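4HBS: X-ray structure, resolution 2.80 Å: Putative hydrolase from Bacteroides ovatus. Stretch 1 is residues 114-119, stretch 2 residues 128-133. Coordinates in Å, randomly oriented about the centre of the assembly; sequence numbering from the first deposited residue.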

# COMPACT_ATOMS: atom_id res chain seq x y z
N LEU A 114 -10.97 11.35 6.68
CA LEU A 114 -10.46 12.62 7.21
C LEU A 114 -10.12 13.50 6.03
O LEU A 114 -8.95 13.86 5.81
N ALA A 115 -11.17 13.87 5.27
CA ALA A 115 -11.04 14.55 4.02
C ALA A 115 -11.29 16.04 4.08
O ALA A 115 -12.12 16.52 4.85
N ASP A 116 -10.59 16.76 3.20
CA ASP A 116 -10.65 18.21 2.99
C ASP A 116 -11.74 18.46 1.94
O ASP A 116 -11.44 18.76 0.79
N TYR A 117 -13.02 18.27 2.31
CA TYR A 117 -14.12 18.41 1.36
C TYR A 117 -14.25 19.81 0.81
O TYR A 117 -14.02 20.77 1.53
N VAL A 118 -14.66 19.93 -0.47
CA VAL A 118 -14.90 21.22 -1.12
C VAL A 118 -16.26 21.70 -0.62
O VAL A 118 -16.36 22.81 -0.05
N GLN A 119 -17.29 20.84 -0.75
CA GLN A 119 -18.63 21.14 -0.23
C GLN A 119 -19.42 19.81 -0.06
O GLN A 119 -19.24 18.87 -0.85
N TYR A 128 -19.78 18.46 -5.18
CA TYR A 128 -20.38 17.72 -4.06
C TYR A 128 -19.54 16.51 -3.66
O TYR A 128 -19.29 15.63 -4.48
N TYR A 129 -19.09 16.50 -2.41
CA TYR A 129 -18.27 15.47 -1.80
C TYR A 129 -16.93 15.28 -2.53
O TYR A 129 -16.28 14.25 -2.36
N GLN A 130 -16.45 16.35 -3.21
CA GLN A 130 -15.14 16.39 -3.86
C GLN A 130 -14.14 16.84 -2.78
O GLN A 130 -14.52 17.53 -1.84
N VAL A 131 -12.90 16.34 -2.87
CA VAL A 131 -11.87 16.55 -1.85
C VAL A 131 -10.60 17.12 -2.46
O VAL A 131 -10.37 16.99 -3.66
N ARG A 132 -9.78 17.79 -1.61
CA ARG A 132 -8.47 18.34 -1.96
C ARG A 132 -7.36 17.41 -1.46
O ARG A 132 -7.56 16.69 -0.48
N THR A 133 -6.18 17.45 -2.11
CA THR A 133 -5.01 16.65 -1.71
C THR A 133 -4.72 16.85 -0.18
O THR A 133 -4.74 17.98 0.31

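Where two short strand-like segments pair, their side chains sort onto two faces, and this contact from a putative hydrolase illustrates how one face can become apolar and the other polar. The apolar centre is built around Y117 and V131, an antiparallel non-hydrogen-bonded pair whose side chains share a face of the sheet. Such pairs bring the backbones close, here with 4.3 Å between the CA of Y117 and the CA of V131. V131, with chi1 t, sends CG2 to within 3.4 Å of Y117 CD1 and 3.6 Å of A115 CB, so a single methyl group packs against both residues. The ring of Y117 (chi1 m) reaches further, to Y129, whose CA-to-CB bond points away but whose m rotamer (-89°) brings the ring back. The edge of Y129 meets the face of Y117, with CE1 of Y117 3.4 Å from CD2 of Y129 and the planes at 71°.

Farther along, Q119 (chi1 p) leaves the backbone sideways, but its end comes nearer to Y128, placing NE2 of Q119 3.5 Å from CB of Y128, whose t rotamer leaves NE2 near the edge of the ring. Beside it, backbone pairing continues as Y129 N donates to Q119 O at 2.8 Å.

The opposite face carries the polar edge. R132 (chi1 m, then chi2 and chi3 t) extends along the partner stretch, and its NH1 forms a salt bridge with OD1 of D116 (chi1 t) at 2.8 Å. The same NH1 makes a weak hydrogen bond to Y117 O at 3.2 Å, so one nitrogen serves both a charged side chain and a backbone carbonyl. V118, chi1 t, lays CG2 over one face of the guanidinium, 4.0 Å from R132 CZ. A water completes the link, donating to V118 O and accepting from R132 NH2, each 2.8 Å from the water oxygen.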

# COMPACT_ATOMS: atom_id res chain seq x y z
CB LEU A 114 -9.24 12.40 8.12
CG LEU A 114 -9.37 11.39 9.24
CD1 LEU A 114 -8.05 11.17 9.87
CD2 LEU A 114 -10.39 11.83 10.26
CB ALA A 115 -11.99 13.93 3.02
CB ASP A 116 -9.25 18.69 2.51
CG ASP A 116 -9.00 20.18 2.44
OD1 ASP A 116 -10.00 20.95 2.37
OD2 ASP A 116 -7.82 20.59 2.42
CB TYR A 117 -15.46 18.02 1.98
CG TYR A 117 -15.60 16.54 2.22
CD1 TYR A 117 -15.76 15.65 1.16
CD2 TYR A 117 -15.62 16.03 3.51
CE1 TYR A 117 -15.90 14.29 1.38
CE2 TYR A 117 -15.79 14.67 3.74
CZ TYR A 117 -15.91 13.79 2.68
OH TYR A 117 -16.09 12.45 2.89
CB VAL A 118 -14.78 21.12 -2.65
CG1 VAL A 118 -15.27 22.40 -3.34
CG2 VAL A 118 -13.33 20.83 -3.04
CB GLN A 119 -19.38 22.15 -1.12
CG GLN A 119 -19.90 21.61 -2.47
CD GLN A 119 -21.32 21.06 -2.42
OE1 GLN A 119 -21.96 20.95 -1.36
NE2 GLN A 119 -21.85 20.67 -3.58
CB TYR A 128 -21.80 17.28 -4.42
CG TYR A 128 -22.58 16.70 -3.26
CD1 TYR A 128 -22.85 17.46 -2.13
CD2 TYR A 128 -23.18 15.45 -3.36
CE1 TYR A 128 -23.65 16.97 -1.10
CE2 TYR A 128 -24.01 14.96 -2.36
CZ TYR A 128 -24.24 15.72 -1.22
OH TYR A 128 -25.04 15.24 -0.20
CB TYR A 129 -19.04 14.16 -1.64
CG TYR A 129 -19.77 14.11 -0.32
CD1 TYR A 129 -21.01 14.72 -0.16
CD2 TYR A 129 -19.19 13.53 0.80
CE1 TYR A 129 -21.68 14.69 1.06
CE2 TYR A 129 -19.84 13.49 2.03
CZ TYR A 129 -21.09 14.08 2.16
OH TYR A 129 -21.76 14.05 3.37
CB GLN A 130 -15.17 17.33 -5.07
CG GLN A 130 -15.97 16.73 -6.21
CD GLN A 130 -15.74 17.40 -7.53
OE1 GLN A 130 -14.73 18.06 -7.76
NE2 GLN A 130 -16.69 17.25 -8.43
CB VAL A 131 -11.64 15.17 -1.18
CG1 VAL A 131 -10.39 15.14 -0.31
CG2 VAL A 131 -12.87 14.76 -0.38
CB ARG A 132 -8.29 19.71 -1.33
CG ARG A 132 -9.44 20.66 -1.55
CD ARG A 132 -9.09 22.02 -1.02
NE ARG A 132 -10.14 23.00 -1.30
CZ ARG A 132 -11.26 23.16 -0.59
NH1 ARG A 132 -11.51 22.40 0.46
NH2 ARG A 132 -12.14 24.10 -0.94
CB THR A 133 -3.79 17.09 -2.55
OG1 THR A 133 -4.09 16.98 -3.94
CG2 THR A 133 -2.54 16.31 -2.22
O HOH W 1 -14.22 24.42 0.92